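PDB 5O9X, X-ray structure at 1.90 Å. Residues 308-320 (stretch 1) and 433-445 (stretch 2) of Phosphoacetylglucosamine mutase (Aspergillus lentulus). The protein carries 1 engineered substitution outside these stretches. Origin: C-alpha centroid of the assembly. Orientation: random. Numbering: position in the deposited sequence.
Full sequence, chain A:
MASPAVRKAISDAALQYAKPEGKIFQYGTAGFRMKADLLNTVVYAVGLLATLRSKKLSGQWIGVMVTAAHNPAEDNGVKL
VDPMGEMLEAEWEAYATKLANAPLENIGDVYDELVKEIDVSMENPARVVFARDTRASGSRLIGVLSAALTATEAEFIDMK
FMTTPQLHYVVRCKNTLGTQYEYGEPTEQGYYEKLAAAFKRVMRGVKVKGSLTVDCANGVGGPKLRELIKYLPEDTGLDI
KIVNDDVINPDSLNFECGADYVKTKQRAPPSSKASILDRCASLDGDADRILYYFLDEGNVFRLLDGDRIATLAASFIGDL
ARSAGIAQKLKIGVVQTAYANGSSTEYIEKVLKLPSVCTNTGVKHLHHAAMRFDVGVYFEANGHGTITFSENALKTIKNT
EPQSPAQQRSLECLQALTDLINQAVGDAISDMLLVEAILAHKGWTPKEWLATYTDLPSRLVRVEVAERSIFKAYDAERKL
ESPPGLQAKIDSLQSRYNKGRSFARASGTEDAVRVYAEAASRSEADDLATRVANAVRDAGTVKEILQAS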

ATOM      1  N   ARG A 308     -11.683  -8.417   3.454  1.00 14.23           N
ATOM      2  CA  ARG A 308     -11.681  -9.734   4.128  1.00 16.08           C
ATOM      3  C   ARG A 308     -10.513  -9.891   5.078  1.00 14.72           C
ATOM      4  O   ARG A 308     -10.704 -10.497   6.130  1.00 16.65           O
ATOM      5  N   ILE A 309      -9.345  -9.376   4.695  1.00 13.62           N
ATOM      6  CA  ILE A 309      -8.175  -9.390   5.606  1.00 15.75           C
ATOM      7  C   ILE A 309      -8.442  -8.472   6.810  1.00 15.27           C
ATOM      8  O   ILE A 309      -8.198  -8.862   7.951  1.00 13.90           O
ATOM      9  N   ALA A 310      -8.923  -7.251   6.550  1.00 14.29           N
ATOM     10  CA  ALA A 310      -9.209  -6.293   7.646  1.00 15.51           C
ATOM     11  C   ALA A 310     -10.172  -6.974   8.661  1.00 16.45           C
ATOM     12  O   ALA A 310      -9.983  -6.908   9.902  1.00 15.90           O
ATOM     13  N   THR A 311     -11.231  -7.555   8.140  1.00 15.56           N
ATOM     14  CA  THR A 311     -12.261  -8.124   9.048  1.00 16.31           C
ATOM     15  C   THR A 311     -11.760  -9.389   9.787  1.00 16.19           C
ATOM     16  O   THR A 311     -12.102  -9.611  10.962  1.00 14.95           O
ATOM     17  N   LEU A 312     -10.965 -10.182   9.093  1.00 15.47           N
ATOM     18  CA  LEU A 312     -10.273 -11.325   9.693  1.00 16.17           C
ATOM     19  C   LEU A 312      -9.418 -10.829  10.888  1.00 17.31           C
ATOM     20  O   LEU A 312      -9.494 -11.362  12.009  1.00 15.47           O
ATOM     21  N   ALA A 313      -8.582  -9.822  10.642  1.00 15.43           N
ATOM     22  CA  ALA A 313      -7.685  -9.268  11.688  1.00 18.99           C
ATOM     23  C   ALA A 313      -8.465  -8.590  12.848  1.00 20.80           C
ATOM     24  O   ALA A 313      -8.137  -8.794  13.997  1.00 17.03           O
ATOM     25  N   ALA A 314      -9.507  -7.787  12.510  1.00 18.60           N
ATOM     26  CA  ALA A 314     -10.330  -7.180  13.551  1.00 18.20           C
ATOM     27  C   ALA A 314     -11.024  -8.230  14.433  1.00 17.17           C
ATOM     28  O   ALA A 314     -11.085  -8.042  15.678  1.00 17.59           O
ATOM     29  N   SER A 315     -11.516  -9.325  13.851  1.00 16.43           N
ATOM     30  CA  SER A 315     -12.163 -10.388  14.640  1.00 18.32           C
ATOM     31  C   SER A 315     -11.104 -11.049  15.563  1.00 18.83           C
ATOM     32  O   SER A 315     -11.353 -11.238  16.748  1.00 19.93           O
ATOM     33  N   PHE A 316      -9.970 -11.477  15.001  1.00 19.29           N
ATOM     34  CA  PHE A 316      -8.933 -12.138  15.786  1.00 18.64           C
ATOM     35  C   PHE A 316      -8.451 -11.243  16.943  1.00 20.73           C
ATOM     36  O   PHE A 316      -8.404 -11.657  18.089  1.00 20.63           O
ATOM     37  N   ILE A 317      -8.085 -10.012  16.658  1.00 19.29           N
ATOM     38  CA  ILE A 317      -7.609  -9.114  17.687  1.00 19.04           C
ATOM     39  C   ILE A 317      -8.635  -8.874  18.828  1.00 21.42           C
ATOM     40  O   ILE A 317      -8.269  -8.791  20.036  1.00 18.55           O
ATOM     41  N   GLY A 318      -9.901  -8.712  18.451  1.00 19.93           N
ATOM     42  CA  GLY A 318     -10.968  -8.603  19.411  1.00 20.36           C
ATOM     43  C   GLY A 318     -11.106  -9.814  20.286  1.00 20.71           C
ATOM     44  O   GLY A 318     -11.290  -9.643  21.500  1.00 21.14           O
ATOM     45  N   ASP A 319     -11.045 -11.021  19.710  1.00 16.38           N
ATOM     46  CA  ASP A 319     -11.088 -12.233  20.523  1.00 19.72           C
ATOM     47  C   ASP A 319      -9.838 -12.330  21.432  1.00 18.76           C
ATOM     48  O   ASP A 319      -9.977 -12.754  22.597  1.00 18.89           O
ATOM     49  N   LEU A 320      -8.643 -11.965  20.955  1.00 15.67           N
ATOM     50  CA  LEU A 320      -7.467 -12.035  21.821  1.00 18.02           C
ATOM     51  C   LEU A 320      -7.536 -11.022  22.974  1.00 21.81           C
ATOM     52  O   LEU A 320      -7.202 -11.383  24.096  1.00 20.32           O
ATOM     53  N   LEU A 433       1.758 -13.371   6.386  1.00 16.07           N
ATOM     54  CA  LEU A 433       2.040 -14.230   7.560  1.00 17.08           C
ATOM     55  C   LEU A 433       0.937 -14.018   8.637  1.00 17.36           C
ATOM     56  O   LEU A 433       0.569 -14.936   9.380  1.00 15.03           O
ATOM     57  N   LEU A 434       0.487 -12.768   8.785  1.00 16.79           N
ATOM     58  CA  LEU A 434      -0.638 -12.479   9.682  1.00 18.25           C
ATOM     59  C   LEU A 434      -1.871 -13.332   9.381  1.00 17.94           C
ATOM     60  O   LEU A 434      -2.409 -14.018  10.289  1.00 15.79           O
ATOM     61  N   VAL A 435      -2.283 -13.340   8.140  1.00 15.78           N
ATOM     62  CA  VAL A 435      -3.447 -14.150   7.732  1.00 16.13           C
ATOM     63  C   VAL A 435      -3.209 -15.652   8.000  1.00 16.64           C
ATOM     64  O   VAL A 435      -4.065 -16.354   8.599  1.00 14.32           O
ATOM     65  N   GLU A 436      -2.024 -16.101   7.650  1.00 15.42           N
ATOM     66  CA  GLU A 436      -1.668 -17.516   7.936  1.00 16.32           C
ATOM     67  C   GLU A 436      -1.770 -17.870   9.440  1.00 15.66           C
ATOM     68  O   GLU A 436      -2.321 -18.945   9.783  1.00 16.73           O
ATOM     69  N   ALA A 437      -1.210 -16.987  10.297  1.00 16.11           N
ATOM     70  CA  ALA A 437      -1.269 -17.158  11.727  1.00 16.48           C
ATOM     71  C   ALA A 437      -2.719 -17.132  12.204  1.00 16.69           C
ATOM     72  O   ALA A 437      -3.118 -17.971  13.039  1.00 16.43           O
ATOM     73  N   ILE A 438      -3.525 -16.189  11.692  1.00 16.38           N
ATOM     74  CA  ILE A 438      -4.902 -16.130  12.129  1.00 15.57           C
ATOM     75  C   ILE A 438      -5.690 -17.374  11.810  1.00 15.81           C
ATOM     76  O   ILE A 438      -6.440 -17.914  12.678  1.00 16.42           O
ATOM     77  N   LEU A 439      -5.652 -17.803  10.560  1.00 14.59           N
ATOM     78  CA  LEU A 439      -6.371 -19.048  10.173  1.00 14.90           C
ATOM     79  C   LEU A 439      -5.887 -20.230  10.989  1.00 15.99           C
ATOM     80  O   LEU A 439      -6.709 -21.119  11.325  1.00 16.89           O
ATOM     81  N   ALA A 440      -4.573 -20.276  11.287  1.00 15.40           N
ATOM     82  CA  ALA A 440      -4.003 -21.422  12.047  1.00 16.38           C
ATOM     83  C   ALA A 440      -4.608 -21.384  13.493  1.00 17.85           C
ATOM     84  O   ALA A 440      -4.933 -22.446  14.052  1.00 16.91           O
ATOM     85  N   HIS A 441      -4.698 -20.182  14.109  1.00 16.20           N
ATOM     86  CA  HIS A 441      -5.262 -20.084  15.443  1.00 17.85           C
ATOM     87  C   HIS A 441      -6.775 -20.383  15.505  1.00 19.36           C
ATOM     88  O   HIS A 441      -7.245 -21.112  16.395  1.00 15.75           O
ATOM     89  N   LYS A 442      -7.519 -19.836  14.555  1.00 15.94           N
ATOM     90  CA  LYS A 442      -8.970 -20.067  14.500  1.00 17.93           C
ATOM     91  C   LYS A 442      -9.287 -21.503  14.097  1.00 17.85           C
ATOM     92  O   LYS A 442     -10.375 -22.020  14.438  1.00 17.54           O
ATOM     93  N   GLY A 443      -8.388 -22.139  13.349  1.00 17.11           N
ATOM     94  CA  GLY A 443      -8.564 -23.543  12.826  1.00 15.91           C
ATOM     95  C   GLY A 443      -9.315 -23.481  11.496  1.00 19.02           C
ATOM     96  O   GLY A 443      -9.650 -24.496  10.901  1.00 17.72           O
ATOM     97  N   TRP A 444      -9.517 -22.265  10.973  1.00 18.13           N
ATOM     98  CA  TRP A 444     -10.343 -22.067   9.774  1.00 19.71           C
ATOM     99  C   TRP A 444      -9.618 -22.423   8.503  1.00 20.55           C
ATOM    100  O   TRP A 444      -8.352 -22.298   8.437  1.00 20.19           O
ATOM    101  N   THR A 445     -10.399 -22.889   7.523  1.00 19.25           N
ATOM    102  CA  THR A 445      -9.942 -22.973   6.100  1.00 21.40           C
ATOM    103  C   THR A 445     -10.499 -21.782   5.334  1.00 19.74           C
ATOM    104  O   THR A 445     -11.323 -21.057   5.890  1.00 19.60           O
TER

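Two helices, 308-320 and 433-442, cross at 52° with their axes 10.3 Å apart at closest approach, and the space between them is filled mostly by aliphatic side chains. L312 (chi1 t, chi2 p) is the apolar knob: it sits among V435, I438, L439 and K442, its CG 3.7 Å from I438 CG2. Its CD1 also lies 3.7 Å from W444 CZ3, an oblique contact with the indole just past the end of the second helix. I309 (m, t) extends this patch, CG2 meeting V435 CG2 at 3.7 Å. A313 is small enough to let I438 come close to the backbone, with CA 3.8 Å from I438 CD1. F316 (chi1 t) points toward the second helix, its CD2 3.5 Å from I438 CG1 and its CE1 3.6 Å from H441 CB; the phenyl and imidazole rings meet obliquely, planes at 47°. H441 NE2 is satisfied elsewhere in the structure.

The polar chemistry gathers around K442, whose long side chain (m, t, t, m) suits a place where the methylenes can pack while the ammonium reaches polar groups. It is the reciprocal knob, sitting among L312, S315, F316 and D319: CE lies 4.0 Å from L312 CD1, and NZ donates a 2.8 Å hydrogen bond to S315 OG. S315 (t) thus offers a compact acceptor. The same NZ forms a long salt bridge with D319 OD2, at 3.8 Å, and water 1 bridges the pair from one side: its oxygen accepts from K442 NZ at 2.9 Å and donates to D319 OD2 at 2.5 Å. The carboxylate is therefore linked to the lysine both by charge and through the water, while D319 OD1 is hydrogen-bonded to a residue just outside the stretch.

R308 and E436 make no contact across the interface; R308 NH1 and NH2, and both carboxylate oxygens of E436, find partners elsewhere.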

ATOM      1  CB  ARG A 308     -11.572 -10.949   3.154  1.00 14.94           C
ATOM      2  CG  ARG A 308     -12.787 -11.021   2.294  1.00 16.84           C
ATOM      3  CD  ARG A 308     -13.874 -11.752   3.121  1.00 16.91           C
ATOM      4  NE  ARG A 308     -15.022 -11.842   2.257  1.00 18.79           N
ATOM      5  CZ  ARG A 308     -16.118 -12.549   2.451  1.00 18.53           C
ATOM      6  NH1 ARG A 308     -16.298 -13.209   3.610  1.00 16.69           N
ATOM      7  NH2 ARG A 308     -17.062 -12.536   1.497  1.00 19.40           N
ATOM      8  CB  ILE A 309      -6.838  -8.994   4.862  1.00 15.36           C
ATOM      9  CG1 ILE A 309      -6.625 -10.004   3.681  1.00 15.93           C
ATOM     10  CG2 ILE A 309      -5.649  -9.090   5.848  1.00 15.34           C
ATOM     11  CD1 ILE A 309      -5.464  -9.665   2.746  1.00 17.54           C
ATOM     12  CB  ALA A 310      -9.853  -5.058   7.054  1.00 14.42           C
ATOM     13  CB  THR A 311     -13.576  -8.412   8.310  1.00 16.39           C
ATOM     14  OG1 THR A 311     -13.352  -9.230   7.183  1.00 17.06           O
ATOM     15  CG2 THR A 311     -14.163  -7.090   7.853  1.00 16.97           C
ATOM     16  CB  LEU A 312      -9.414 -12.077   8.622  1.00 15.49           C
ATOM     17  CG  LEU A 312      -8.678 -13.326   9.184  1.00 16.65           C
ATOM     18  CD1 LEU A 312      -9.691 -14.444   9.494  1.00 18.29           C
ATOM     19  CD2 LEU A 312      -7.589 -13.839   8.293  1.00 18.23           C
ATOM     20  CB  ALA A 313      -6.751  -8.225  11.044  1.00 18.06           C
ATOM     21  CB  ALA A 314     -11.331  -6.191  12.954  1.00 17.06           C
ATOM     22  CB  SER A 315     -12.714 -11.424  13.660  1.00 19.40           C
ATOM     23  OG  SER A 315     -12.927 -12.666  14.266  1.00 22.15           O
ATOM     24  CB  PHE A 316      -7.743 -12.489  14.900  1.00 19.32           C
ATOM     25  CG  PHE A 316      -6.730 -13.361  15.589  1.00 19.32           C
ATOM     26  CD1 PHE A 316      -7.139 -14.562  16.204  1.00 20.79           C
ATOM     27  CD2 PHE A 316      -5.401 -12.980  15.640  1.00 21.06           C
ATOM     28  CE1 PHE A 316      -6.184 -15.368  16.851  1.00 20.49           C
ATOM     29  CE2 PHE A 316      -4.438 -13.799  16.231  1.00 21.18           C
ATOM     30  CZ  PHE A 316      -4.847 -15.001  16.822  1.00 19.30           C
ATOM     31  CB  ILE A 317      -7.027  -7.776  17.119  1.00 19.52           C
ATOM     32  CG1 ILE A 317      -5.797  -8.096  16.246  1.00 21.53           C
ATOM     33  CG2 ILE A 317      -6.726  -6.749  18.266  1.00 20.59           C
ATOM     34  CD1 ILE A 317      -5.353  -6.926  15.326  1.00 21.32           C
ATOM     35  CB  ASP A 319     -11.163 -13.504  19.654  1.00 21.20           C
ATOM     36  CG  ASP A 319     -12.483 -13.620  18.886  1.00 25.44           C
ATOM     37  OD1 ASP A 319     -13.500 -12.896  19.174  1.00 23.70           O
ATOM     38  OD2 ASP A 319     -12.505 -14.530  18.035  1.00 25.09           O
ATOM     39  CB  LEU A 320      -6.142 -11.741  21.075  1.00 17.07           C
ATOM     40  CG  LEU A 320      -5.645 -12.837  20.143  1.00 18.41           C
ATOM     41  CD1 LEU A 320      -4.349 -12.330  19.420  1.00 19.10           C
ATOM     42  CD2 LEU A 320      -5.437 -14.215  20.838  1.00 19.29           C
ATOM     43  CB  LEU A 433       3.425 -13.842   8.178  1.00 17.69           C
ATOM     44  CG  LEU A 433       4.652 -14.148   7.249  1.00 19.03           C
ATOM     45  CD1 LEU A 433       5.940 -13.567   7.877  1.00 18.89           C
ATOM     46  CD2 LEU A 433       4.784 -15.667   6.987  1.00 17.83           C
ATOM     47  CB  LEU A 434      -1.004 -11.005   9.619  1.00 19.32           C
ATOM     48  CG  LEU A 434      -2.286 -10.521  10.363  1.00 21.28           C
ATOM     49  CD1 LEU A 434      -2.120 -10.646  11.849  1.00 20.85           C
ATOM     50  CD2 LEU A 434      -2.651  -9.106   9.970  1.00 21.88           C
ATOM     51  CB  VAL A 435      -3.746 -13.961   6.239  1.00 16.20           C
ATOM     52  CG1 VAL A 435      -4.747 -14.995   5.763  1.00 17.48           C
ATOM     53  CG2 VAL A 435      -4.311 -12.538   6.003  1.00 16.00           C
ATOM     54  CB  GLU A 436      -0.270 -17.871   7.384  1.00 16.90           C
ATOM     55  CG  GLU A 436      -0.243 -17.925   5.796  1.00 17.90           C
ATOM     56  CD  GLU A 436      -1.278 -18.906   5.218  1.00 20.16           C
ATOM     57  OE1 GLU A 436      -1.353 -20.079   5.691  1.00 20.83           O
ATOM     58  OE2 GLU A 436      -2.055 -18.514   4.309  1.00 20.05           O
ATOM     59  CB  ALA A 437      -0.464 -16.041  12.437  1.00 15.77           C
ATOM     60  CB  ILE A 438      -5.648 -14.861  11.626  1.00 14.93           C
ATOM     61  CG1 ILE A 438      -4.987 -13.598  12.206  1.00 16.61           C
ATOM     62  CG2 ILE A 438      -7.142 -14.952  12.125  1.00 14.51           C
ATOM     63  CD1 ILE A 438      -5.479 -12.314  11.472  1.00 17.99           C
ATOM     64  CB  LEU A 439      -6.143 -19.393   8.701  1.00 15.05           C
ATOM     65  CG  LEU A 439      -6.758 -18.278   7.811  1.00 18.67           C
ATOM     66  CD1 LEU A 439      -6.266 -18.531   6.370  1.00 17.85           C
ATOM     67  CD2 LEU A 439      -8.304 -18.142   7.881  1.00 17.06           C
ATOM     68  CB  ALA A 440      -2.472 -21.326  12.144  1.00 16.54           C
ATOM     69  CB  HIS A 441      -5.027 -18.700  16.043  1.00 20.06           C
ATOM     70  CG  HIS A 441      -3.641 -18.514  16.579  1.00 24.81           C
ATOM     71  ND1 HIS A 441      -3.329 -18.778  17.897  1.00 26.02           N
ATOM     72  CD2 HIS A 441      -2.484 -18.135  15.978  1.00 23.02           C
ATOM     73  CE1 HIS A 441      -2.042 -18.525  18.096  1.00 26.43           C
ATOM     74  NE2 HIS A 441      -1.503 -18.155  16.948  1.00 26.55           N
ATOM     75  CB  LYS A 442      -9.664 -19.068  13.508  1.00 16.83           C
ATOM     76  CG  LYS A 442      -9.668 -17.581  14.007  1.00 17.89           C
ATOM     77  CD  LYS A 442     -10.439 -16.755  12.907  1.00 18.73           C
ATOM     78  CE  LYS A 442     -10.775 -15.297  13.241  1.00 20.35           C
ATOM     79  NZ  LYS A 442     -11.686 -15.224  14.432  1.00 21.20           N
ATOM     80  CB  TRP A 444     -10.656 -20.552   9.653  1.00 19.63           C
ATOM     81  CG  TRP A 444     -11.842 -20.104  10.395  1.00 18.50           C
ATOM     82  CD1 TRP A 444     -12.629 -20.840  11.317  1.00 17.93           C
ATOM     83  CD2 TRP A 444     -12.358 -18.792  10.393  1.00 18.93           C
ATOM     84  NE1 TRP A 444     -13.633 -20.050  11.769  1.00 18.64           N
ATOM     85  CE2 TRP A 444     -13.475 -18.778  11.272  1.00 19.59           C
ATOM     86  CE3 TRP A 444     -12.006 -17.602   9.684  1.00 18.96           C
ATOM     87  CZ2 TRP A 444     -14.261 -17.635  11.476  1.00 18.16           C
ATOM     88  CZ3 TRP A 444     -12.796 -16.451   9.911  1.00 18.14           C
ATOM     89  CH2 TRP A 444     -13.890 -16.476  10.775  1.00 19.04           C
ATOM     90  CB  THR A 445     -10.441 -24.248   5.369  1.00 19.91           C
ATOM     91  OG1 THR A 445     -11.865 -24.163   5.168  1.00 20.32           O
ATOM     92  CG2 THR A 445     -10.094 -25.568   6.181  1.00 23.27           C
TER
HETATM   93  O   HOH W   1     -10.433 -15.602  17.022  1.00 30.00           O